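PDB 3I8B: xylulose kinase, which probably phosphorylates D-xylulose to D-xylulose 5-phosphate at the expense of ATP, as a member of the FGGY carbohydrate kinase family. Local coordinates for residues L327-A339 with T366-N378. Numbering follows the deposited sequence.
Sequences LACTINGSRILDA and TLVPYFDGERTPN
The carboxylate of Glu374 binds the backbone where strand 324-330 ends and the chain turns toward helix 335-344, in the C-terminal domain of this FGGY kinase, a member of the actin-like ATPase clan. Glu374 OE1 accepts Ile331 N at 2.8 Å, and OE2 accepts Asn332 N at 2.7 Å. Both N-H groups come from the syn side, somewhat out of the carboxylate plane. OE1 also takes the N-H of Arg375 on its anti side, likewise tilted. OE2 takes Asn332 ND2 from above the carboxylate plane, and a water links it to Asn332 O. These bonds fix the rotation of the carboxylate and satisfy it inside the protein. With an alanine at Glu374, the N-H groups of Ile331 and Asn332 would probably lose their acceptor, and the Asn332 amide would be held less firmly, by Phe371 O.

Residues 370-373 form a type II beta turn. Asn332 CG lies anti to its own carbonyl carbon (chi1 -62°), which directs the amide into this turn. There Asn332 ND2 donates to Phe371 O at 3.0 Å, with that oxygen in the amide plane. Asn332 OD1 sits at the edge of the Phe371 ring. At the other end, Thr376 OG1 donates to Cys329 O at 2.9 Å. Cys329 CB rests over one face of the Arg375 guanidinium. The Arg375 side chain is about 7 Å from that of His75, a predicted substrate-binding residue.

Arg335 NH2 and Asp372 OD2 make a long salt bridge of 3.5 Å; the oxygen is well out of the guanidinium plane. Ala339 CB makes a CH-pi contact over the Phe371 face. Ile336 reaches Leu367 through CG2, and its CD1 presses on Pro369 CB at a tight 3.3 Å.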
loop_
_atom_site.group_PDB
_atom_site.type_symbol
_atom_site.label_atom_id
_atom_site.label_comp_id
_atom_site.label_asym_id
_atom_site.label_seq_id
_atom_site.Cartn_x
_atom_site.Cartn_y
_atom_site.Cartn_z
ATOM N N LEU A 327 3.663 2.604 7.037
ATOM C CA LEU A 327 2.438 1.866 6.785
ATOM C C LEU A 327 2.347 0.635 7.680
ATOM O O LEU A 327 3.226 -0.226 7.649
ATOM C CB LEU A 327 2.382 1.440 5.324
ATOM C CG LEU A 327 1.033 0.849 4.926
ATOM C CD1 LEU A 327 0.301 1.817 4.021
ATOM C CD2 LEU A 327 1.252 -0.482 4.221
ATOM N N ALA A 328 1.277 0.562 8.464
ATOM C CA ALA A 328 1.105 -0.487 9.454
ATOM C C ALA A 328 -0.082 -1.372 9.121
ATOM O O ALA A 328 -1.235 -0.961 9.277
ATOM C CB ALA A 328 0.925 0.124 10.829
ATOM N N CYS A 329 0.195 -2.594 8.677
ATOM C CA CYS A 329 -0.872 -3.550 8.403
ATOM C C CYS A 329 -1.230 -4.374 9.636
ATOM O O CYS A 329 -0.351 -4.833 10.358
ATOM C CB CYS A 329 -0.485 -4.488 7.259
ATOM S SG CYS A 329 -0.156 -3.624 5.724
ATOM N N THR A 330 -2.527 -4.538 9.876
ATOM C CA THR A 330 -3.001 -5.413 10.935
ATOM C C THR A 330 -3.819 -6.551 10.322
ATOM O O THR A 330 -4.714 -6.319 9.505
ATOM C CB THR A 330 -3.839 -4.634 11.973
ATOM O OG1 THR A 330 -4.752 -3.753 11.298
ATOM C CG2 THR A 330 -2.932 -3.814 12.892
ATOM N N ILE A 331 -3.494 -7.784 10.689
ATOM C CA ILE A 331 -4.267 -8.938 10.233
ATOM C C ILE A 331 -5.697 -8.804 10.714
ATOM O O ILE A 331 -6.657 -9.069 9.987
ATOM C CB ILE A 331 -3.727 -10.246 10.831
ATOM C CG1 ILE A 331 -2.267 -10.467 10.422
ATOM C CG2 ILE A 331 -4.622 -11.417 10.421
ATOM C CD1 ILE A 331 -2.105 -10.866 8.977
ATOM N N ASN A 332 -5.827 -8.375 11.960
ATOM C CA ASN A 332 -7.122 -8.350 12.608
ATOM C C ASN A 332 -7.766 -6.977 12.646
ATOM O O ASN A 332 -7.417 -6.118 13.460
ATOM C CB ASN A 332 -7.012 -8.964 14.000
ATOM C CG ASN A 332 -6.574 -10.413 13.939
ATOM O OD1 ASN A 332 -7.376 -11.299 13.653
ATOM N ND2 ASN A 332 -5.290 -10.653 14.163
ATOM N N GLY A 333 -8.719 -6.784 11.746
ATOM C CA GLY A 333 -9.513 -5.574 11.746
ATOM C C GLY A 333 -10.935 -5.957 12.080
ATOM O O GLY A 333 -11.216 -6.453 13.164
ATOM N N SER A 334 -11.821 -5.745 11.119
ATOM C CA SER A 334 -13.225 -6.063 11.265
ATOM C C SER A 334 -13.444 -7.534 11.625
ATOM O O SER A 334 -14.428 -7.875 12.285
ATOM C CB SER A 334 -13.950 -5.736 9.960
ATOM O OG SER A 334 -15.315 -6.039 10.068
ATOM N N ARG A 335 -12.537 -8.407 11.191
ATOM C CA ARG A 335 -12.689 -9.829 11.493
ATOM C C ARG A 335 -12.832 -10.072 13.002
ATOM O O ARG A 335 -13.509 -11.002 13.421
ATOM C CB ARG A 335 -11.540 -10.654 10.910
ATOM C CG ARG A 335 -10.182 -10.350 11.513
ATOM C CD ARG A 335 -9.091 -11.032 10.717
ATOM N NE ARG A 335 -9.270 -12.478 10.699
ATOM C CZ ARG A 335 -8.547 -13.310 9.955
ATOM N NH1 ARG A 335 -7.598 -12.829 9.160
ATOM N NH2 ARG A 335 -8.760 -14.619 10.009
ATOM N N ILE A 336 -12.211 -9.216 13.809
ATOM C CA ILE A 336 -12.362 -9.283 15.263
ATOM C C ILE A 336 -13.845 -9.280 15.650
ATOM O O ILE A 336 -14.274 -9.977 16.570
ATOM C CB ILE A 336 -11.678 -8.080 15.947
ATOM C CG1 ILE A 336 -10.177 -8.082 15.669
ATOM C CG2 ILE A 336 -11.952 -8.079 17.443
ATOM C CD1 ILE A 336 -9.435 -6.893 16.279
ATOM N N LEU A 337 -14.625 -8.482 14.934
ATOM C CA LEU A 337 -16.050 -8.360 15.196
ATOM C C LEU A 337 -16.811 -9.605 14.756
ATOM O O LEU A 337 -17.845 -9.946 15.339
ATOM C CB LEU A 337 -16.596 -7.119 14.489
ATOM C CG LEU A 337 -16.284 -5.803 15.197
ATOM C CD1 LEU A 337 -17.565 -5.057 15.546
ATOM C CD2 LEU A 337 -15.422 -6.034 16.435
ATOM N N ASP A 338 -16.294 -10.282 13.732
ATOM C CA ASP A 338 -16.848 -11.565 13.312
ATOM C C ASP A 338 -16.608 -12.603 14.410
ATOM O O ASP A 338 -17.509 -13.355 14.785
ATOM C CB ASP A 338 -16.215 -12.016 11.995
ATOM C CG ASP A 338 -16.542 -11.072 10.837
ATOM O OD1 ASP A 338 -17.703 -10.633 10.747
ATOM O OD2 ASP A 338 -15.645 -10.764 10.019
ATOM N N ALA A 339 -15.382 -12.624 14.925
ATOM C CA ALA A 339 -15.035 -13.478 16.051
ATOM C C ALA A 339 -16.041 -13.267 17.168
ATOM O O ALA A 339 -16.555 -14.227 17.743
ATOM C CB ALA A 339 -13.633 -13.154 16.545
ATOM N N THR A 366 -9.765 -7.375 28.966
ATOM C CA THR A 366 -9.010 -6.885 27.825
ATOM C C THR A 366 -8.822 -7.998 26.802
ATOM O O THR A 366 -8.471 -9.134 27.152
ATOM C CB THR A 366 -7.630 -6.391 28.257
ATOM O OG1 THR A 366 -7.781 -5.278 29.145
ATOM C CG2 THR A 366 -6.808 -5.973 27.049
ATOM N N LEU A 367 -9.074 -7.669 25.542
ATOM C CA LEU A 367 -8.782 -8.562 24.432
ATOM C C LEU A 367 -7.555 -8.062 23.691
ATOM O O LEU A 367 -7.514 -6.891 23.300
ATOM C CB LEU A 367 -9.963 -8.603 23.455
ATOM C CG LEU A 367 -9.683 -9.330 22.135
ATOM C CD1 LEU A 367 -9.259 -10.792 22.399
ATOM C CD2 LEU A 367 -10.883 -9.266 21.186
ATOM N N VAL A 368 -6.553 -8.926 23.529
ATOM C CA VAL A 368 -5.470 -8.684 22.580
ATOM C C VAL A 368 -5.770 -9.558 21.375
ATOM O O VAL A 368 -5.547 -10.769 21.403
ATOM C CB VAL A 368 -4.079 -9.021 23.154
ATOM C CG1 VAL A 368 -2.984 -8.823 22.086
ATOM C CG2 VAL A 368 -3.789 -8.171 24.377
ATOM N N PRO A 369 -6.288 -8.946 20.303
ATOM C CA PRO A 369 -6.977 -9.694 19.253
ATOM C C PRO A 369 -6.063 -10.254 18.176
ATOM O O PRO A 369 -6.376 -10.074 17.000
ATOM C CB PRO A 369 -7.873 -8.628 18.604
ATOM C CG PRO A 369 -7.415 -7.291 19.164
ATOM C CD PRO A 369 -6.177 -7.519 19.957
ATOM N N TYR A 370 -4.975 -10.918 18.547
ATOM C CA TYR A 370 -4.059 -11.452 17.543
ATOM C C TYR A 370 -4.548 -12.795 16.990
ATOM O O TYR A 370 -3.797 -13.769 16.923
ATOM C CB TYR A 370 -2.634 -11.575 18.095
ATOM C CG TYR A 370 -2.035 -10.275 18.595
ATOM C CD1 TYR A 370 -2.599 -9.042 18.264
ATOM C CD2 TYR A 370 -0.887 -10.278 19.377
ATOM C CE1 TYR A 370 -2.045 -7.851 18.722
ATOM C CE2 TYR A 370 -0.333 -9.104 19.829
ATOM C CZ TYR A 370 -0.912 -7.897 19.502
ATOM O OH TYR A 370 -0.341 -6.743 19.965
ATOM N N PHE A 371 -5.811 -12.848 16.588
ATOM C CA PHE A 371 -6.337 -14.054 15.967
ATOM C C PHE A 371 -5.456 -14.396 14.783
ATOM O O PHE A 371 -5.321 -13.592 13.860
ATOM C CB PHE A 371 -7.775 -13.837 15.506
ATOM C CG PHE A 371 -8.720 -13.534 16.623
ATOM C CD1 PHE A 371 -9.271 -14.554 17.380
ATOM C CD2 PHE A 371 -9.052 -12.223 16.929
ATOM C CE1 PHE A 371 -10.140 -14.279 18.414
ATOM C CE2 PHE A 371 -9.924 -11.939 17.965
ATOM C CZ PHE A 371 -10.466 -12.965 18.710
ATOM N N ASP A 372 -4.835 -15.570 14.816
ATOM C CA ASP A 372 -3.967 -15.990 13.717
ATOM C C ASP A 372 -2.711 -15.121 13.589
ATOM O O ASP A 372 -2.180 -14.941 12.495
ATOM C CB ASP A 372 -4.753 -15.983 12.399
ATOM C CG ASP A 372 -6.037 -16.799 12.484
ATOM O OD1 ASP A 372 -5.958 -18.043 12.422
ATOM O OD2 ASP A 372 -7.125 -16.199 12.624
ATOM N N GLY A 373 -2.239 -14.581 14.709
ATOM C CA GLY A 373 -1.035 -13.769 14.725
ATOM C C GLY A 373 -1.286 -12.314 14.357
ATOM O O GLY A 373 -2.438 -11.887 14.257
ATOM N N GLU A 374 -0.212 -11.547 14.184
ATOM C CA GLU A 374 -0.324 -10.165 13.705
ATOM C C GLU A 374 0.878 -9.735 12.880
ATOM O O GLU A 374 1.998 -10.243 13.078
ATOM C CB GLU A 374 -0.526 -9.167 14.856
ATOM C CG GLU A 374 -1.969 -8.690 15.055
ATOM C CD GLU A 374 -2.572 -8.069 13.810
ATOM O OE1 GLU A 374 -1.802 -7.689 12.894
ATOM O OE2 GLU A 374 -3.816 -7.957 13.750
ATOM N N ARG A 375 0.626 -8.810 11.949
ATOM C CA ARG A 375 1.668 -8.117 11.210
ATOM C C ARG A 375 2.229 -6.989 12.083
ATOM O O ARG A 375 3.439 -6.793 12.162
ATOM C CB ARG A 375 1.098 -7.512 9.920
ATOM C CG ARG A 375 0.932 -8.467 8.745
ATOM C CD ARG A 375 2.241 -8.663 7.964
ATOM N NE ARG A 375 2.802 -7.405 7.453
ATOM C CZ ARG A 375 2.558 -6.895 6.245
ATOM N NH1 ARG A 375 1.754 -7.524 5.396
ATOM N NH2 ARG A 375 3.128 -5.751 5.878
ATOM N N THR A 376 1.336 -6.244 12.733
ATOM C CA THR A 376 1.740 -5.145 13.602
ATOM C C THR A 376 1.023 -5.280 14.946
ATOM O O THR A 376 -0.207 -5.192 14.999
ATOM C CB THR A 376 1.400 -3.774 12.966
ATOM O OG1 THR A 376 1.979 -3.686 11.655
ATOM C CG2 THR A 376 1.933 -2.630 13.820
ATOM N N PRO A 377 1.776 -5.539 16.033
ATOM C CA PRO A 377 3.238 -5.711 16.085
ATOM C C PRO A 377 3.652 -7.007 15.377
ATOM O O PRO A 377 2.789 -7.794 15.022
ATOM C CB PRO A 377 3.543 -5.813 17.589
ATOM C CG PRO A 377 2.197 -5.773 18.313
ATOM C CD PRO A 377 1.126 -5.961 17.286
ATOM N N ASN A 378 4.950 -7.218 15.177
ATOM C CA ASN A 378 5.426 -8.312 14.329
ATOM C C ASN A 378 5.434 -9.653 15.050
ATOM O O ASN A 378 6.475 -10.077 15.543
ATOM C CB ASN A 378 6.832 -8.000 13.812
ATOM C CG ASN A 378 7.293 -8.962 12.706
ATOM O OD1 ASN A 378 6.676 -10.007 12.461
ATOM N ND2 ASN A 378 8.393 -8.603 12.035
HETATM O O HOH W 1 -5.466 -6.032 15.388
#